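Side-chain contact in hydrolase, NUDIX family (Clostridium perfringens ATCC 13124, PDB 3F6A), which probably hydrolyses a nucleoside diphosphate linked to another moiety, as many NUDIX hydrolases do: residues Phe110-Glu115 / Leu122-Lys127. Numbering follows the deposited sequence.
Sequences FETSPE and LKWYSK
Phe-110 sets the edge of its ring on the indole face of Trp-124, a T-shaped pair at the surface of the Nudix fold. It joins the loop that follows strand 98-106 to strand 122-125, which hydrogen-bonds along strand 18-23 of the mixed sheet; the two segments run roughly antiparallel.

Start at CB of Phe-110: it already lies over the five-membered ring of Trp-124, a CH-pi contact 4.1 Å from the centroid. CG next stands 4.1 Å from Trp-124 NE1, and CD1 then comes down over the centre of the indole, 3.3 Å from Trp-124 CD2. CE1 follows over the CD2-CE3 bond of the indole, 3.9 Å from both Trp-124 CD2 and Trp-124 CE3, while the ring planes stand 70° apart. The torsion (chi1 -70°), with CG anti to the carbonyl carbon, sends the phenyl away from its own C=O, so that ring and carbonyl can both engage the same indole.

That carbonyl helps set the rotation of the indole. Phe-110 O accepts the N-H of Trp-124 NE1 at 2.9 Å, on a lone pair in the carbonyl plane, and the bond is bent, 143° at the hydrogen, partly because the oxygen is tilted out of the indole plane. Cys-15 and Leu-20 also pack against Trp-124.

Farther along, contact passes to Leu-122, whose two methyls divide the work: CD2 lies against CB and OG1 of Thr-112, and CD1 meets the pyrrolidine of Pro-114. Ala-55, in helix 43-55, touches both Thr-112 and Leu-122, tying this end of the contact to the helix. The proline and leucine side chains lie alongside, pointing opposite ways, with Pro-114 CG 3.6 Å from Leu-122 CD1.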
ATOM      1  N   PHE A 110      15.488  -1.238 -23.612  1.00 23.31           N
ATOM      2  CA  PHE A 110      16.173  -2.261 -22.833  1.00 25.95           C
ATOM      3  C   PHE A 110      17.511  -1.755 -22.334  1.00 24.89           C
ATOM      4  O   PHE A 110      18.097  -2.336 -21.426  1.00 24.72           O
ATOM      5  CB  PHE A 110      16.429  -3.509 -23.681  1.00 27.24           C
ATOM      6  CG  PHE A 110      15.194  -4.278 -24.030  1.00 30.02           C
ATOM      7  CD1 PHE A 110      14.347  -4.746 -23.033  1.00 30.07           C
ATOM      8  CD2 PHE A 110      14.902  -4.583 -25.358  1.00 32.92           C
ATOM      9  CE1 PHE A 110      13.229  -5.512 -23.352  1.00 32.51           C
ATOM     10  CE2 PHE A 110      13.788  -5.350 -25.685  1.00 33.67           C
ATOM     11  CZ  PHE A 110      12.951  -5.815 -24.677  1.00 31.46           C
ATOM     12  N   GLU A 111      17.999  -0.678 -22.934  1.00 25.16           N
ATOM     13  CA  GLU A 111      19.293  -0.143 -22.544  1.00 26.02           C
ATOM     14  C   GLU A 111      19.256   0.371 -21.113  1.00 24.07           C
ATOM     15  O   GLU A 111      18.335   1.085 -20.726  1.00 26.10           O
ATOM     16  CB  GLU A 111      19.709   0.983 -23.491  1.00 30.94           C
ATOM     17  CG  GLU A 111      21.211   1.149 -23.606  1.00 35.88           C
ATOM     18  CD  GLU A 111      21.606   2.305 -24.502  1.00 40.96           C
ATOM     19  OE1 GLU A 111      21.088   2.385 -25.641  1.00 41.72           O
ATOM     20  OE2 GLU A 111      22.442   3.129 -24.065  1.00 41.69           O
ATOM     21  N   THR A 112      20.268   0.012 -20.332  1.00 21.62           N
ATOM     22  CA  THR A 112      20.336   0.439 -18.941  1.00 20.35           C
ATOM     23  C   THR A 112      21.709   0.975 -18.594  1.00 19.67           C
ATOM     24  O   THR A 112      22.706   0.576 -19.187  1.00 18.88           O
ATOM     25  CB  THR A 112      20.001  -0.725 -18.001  1.00 18.16           C
ATOM     26  OG1 THR A 112      20.826  -1.848 -18.324  1.00 19.06           O
ATOM     27  CG2 THR A 112      18.548  -1.123 -18.163  1.00 15.34           C
ATOM     28  N   SER A 113      21.753   1.881 -17.626  1.00 21.05           N
ATOM     29  CA  SER A 113      23.011   2.485 -17.202  1.00 20.62           C
ATOM     30  C   SER A 113      22.973   2.770 -15.700  1.00 18.73           C
ATOM     31  O   SER A 113      22.660   3.879 -15.286  1.00 16.84           O
ATOM     32  CB  SER A 113      23.229   3.789 -17.976  1.00 21.80           C
ATOM     33  OG  SER A 113      24.425   4.426 -17.580  1.00 28.28           O
ATOM     34  N   PRO A 114      23.297   1.771 -14.865  1.00 18.67           N
ATOM     35  CA  PRO A 114      23.272   1.986 -13.414  1.00 17.26           C
ATOM     36  C   PRO A 114      24.245   3.058 -12.949  1.00 16.73           C
ATOM     37  O   PRO A 114      25.321   3.222 -13.519  1.00 15.39           O
ATOM     38  CB  PRO A 114      23.650   0.618 -12.852  1.00 17.83           C
ATOM     39  CG  PRO A 114      23.188  -0.336 -13.923  1.00 18.48           C
ATOM     40  CD  PRO A 114      23.626   0.371 -15.183  1.00 18.68           C
ATOM     41  N   GLU A 115      23.866   3.779 -11.904  1.00 16.36           N
ATOM     42  CA  GLU A 115      24.733   4.801 -11.357  1.00 16.74           C
ATOM     43  C   GLU A 115      25.781   4.138 -10.462  1.00 16.59           C
ATOM     44  O   GLU A 115      25.667   2.957 -10.108  1.00 15.29           O
ATOM     45  CB  GLU A 115      23.911   5.839 -10.592  1.00 18.11           C
ATOM     46  CG  GLU A 115      23.047   6.684 -11.525  1.00 19.77           C
ATOM     47  CD  GLU A 115      22.188   7.693 -10.793  1.00 19.63           C
ATOM     48  OE1 GLU A 115      22.434   7.944  -9.592  1.00 19.07           O
ATOM     49  OE2 GLU A 115      21.270   8.245 -11.429  1.00 19.48           O
ATOM     50  N   LEU A 122      22.223  -6.469 -14.899  1.00 23.03           N
ATOM     51  CA  LEU A 122      20.794  -6.301 -15.122  1.00 23.88           C
ATOM     52  C   LEU A 122      20.379  -7.161 -16.307  1.00 24.45           C
ATOM     53  O   LEU A 122      21.028  -7.141 -17.351  1.00 24.52           O
ATOM     54  CB  LEU A 122      20.465  -4.831 -15.413  1.00 25.00           C
ATOM     55  CG  LEU A 122      20.531  -3.812 -14.263  1.00 24.33           C
ATOM     56  CD1 LEU A 122      21.944  -3.691 -13.739  1.00 26.54           C
ATOM     57  CD2 LEU A 122      20.042  -2.469 -14.763  1.00 26.84           C
ATOM     58  N   LYS A 123      19.297  -7.914 -16.146  1.00 24.73           N
ATOM     59  CA  LYS A 123      18.830  -8.777 -17.217  1.00 26.54           C
ATOM     60  C   LYS A 123      17.335  -8.660 -17.457  1.00 25.75           C
ATOM     61  O   LYS A 123      16.564  -8.437 -16.529  1.00 25.24           O
ATOM     62  CB  LYS A 123      19.188 -10.231 -16.900  1.00 28.47           C
ATOM     63  CG  LYS A 123      20.687 -10.466 -16.705  1.00 33.65           C
ATOM     64  CD  LYS A 123      21.015 -11.950 -16.640  1.00 35.89           C
ATOM     65  CE  LYS A 123      20.636 -12.656 -17.933  1.00 37.51           C
ATOM     66  NZ  LYS A 123      20.912 -14.124 -17.883  1.00 42.06           N
ATOM     67  N   TRP A 124      16.930  -8.804 -18.715  1.00 25.40           N
ATOM     68  CA  TRP A 124      15.516  -8.741 -19.064  1.00 26.00           C
ATOM     69  C   TRP A 124      15.020 -10.167 -19.255  1.00 27.80           C
ATOM     70  O   TRP A 124      15.704 -10.995 -19.860  1.00 26.81           O
ATOM     71  CB  TRP A 124      15.304  -7.935 -20.344  1.00 23.95           C
ATOM     72  CG  TRP A 124      15.621  -6.471 -20.194  1.00 23.28           C
ATOM     73  CD1 TRP A 124      16.820  -5.857 -20.427  1.00 23.07           C
ATOM     74  CD2 TRP A 124      14.716  -5.443 -19.786  1.00 21.88           C
ATOM     75  NE1 TRP A 124      16.714  -4.505 -20.191  1.00 21.03           N
ATOM     76  CE2 TRP A 124      15.432  -4.225 -19.796  1.00 20.91           C
ATOM     77  CE3 TRP A 124      13.363  -5.430 -19.413  1.00 20.29           C
ATOM     78  CZ2 TRP A 124      14.841  -3.005 -19.450  1.00 19.73           C
ATOM     79  CZ3 TRP A 124      12.776  -4.219 -19.072  1.00 19.95           C
ATOM     80  CH2 TRP A 124      13.516  -3.023 -19.092  1.00 18.44           C
ATOM     81  N   TYR A 125      13.830 -10.452 -18.738  1.00 27.82           N
ATOM     82  CA  TYR A 125      13.268 -11.794 -18.831  1.00 27.37           C
ATOM     83  C   TYR A 125      11.920 -11.863 -19.524  1.00 27.99           C
ATOM     84  O   TYR A 125      11.031 -11.041 -19.284  1.00 28.52           O
ATOM     85  CB  TYR A 125      13.118 -12.391 -17.431  1.00 26.30           C
ATOM     86  CG  TYR A 125      14.410 -12.543 -16.673  1.00 26.16           C
ATOM     87  CD1 TYR A 125      15.033 -13.785 -16.564  1.00 24.68           C
ATOM     88  CD2 TYR A 125      15.006 -11.444 -16.050  1.00 24.43           C
ATOM     89  CE1 TYR A 125      16.216 -13.930 -15.854  1.00 25.30           C
ATOM     90  CE2 TYR A 125      16.183 -11.578 -15.345  1.00 23.23           C
ATOM     91  CZ  TYR A 125      16.784 -12.822 -15.246  1.00 24.64           C
ATOM     92  OH  TYR A 125      17.953 -12.954 -14.537  1.00 23.38           O
ATOM     93  N   SER A 126      11.775 -12.865 -20.381  1.00 28.99           N
ATOM     94  CA  SER A 126      10.533 -13.097 -21.102  1.00 30.74           C
ATOM     95  C   SER A 126       9.676 -13.953 -20.181  1.00 32.55           C
ATOM     96  O   SER A 126      10.179 -14.526 -19.214  1.00 28.67           O
ATOM     97  CB  SER A 126      10.806 -13.875 -22.386  1.00 31.97           C
ATOM     98  OG  SER A 126      11.353 -15.146 -22.071  1.00 31.50           O
ATOM     99  N   LYS A 127       8.384 -14.047 -20.471  1.00 35.87           N
ATOM    100  CA  LYS A 127       7.518 -14.866 -19.636  1.00 40.36           C
ATOM    101  C   LYS A 127       8.044 -16.298 -19.704  1.00 42.55           C
ATOM    102  O   LYS A 127       7.863 -17.081 -18.774  1.00 43.98           O
ATOM    103  CB  LYS A 127       6.063 -14.793 -20.121  1.00 41.10           C
ATOM    104  CG  LYS A 127       5.097 -15.646 -19.308  1.00 42.04           C
ATOM    105  CD  LYS A 127       3.830 -14.890 -18.902  1.00 42.47           C
ATOM    106  CE  LYS A 127       2.989 -14.451 -20.095  1.00 43.77           C
ATOM    107  NZ  LYS A 127       3.571 -13.292 -20.834  1.00 44.03           N
TER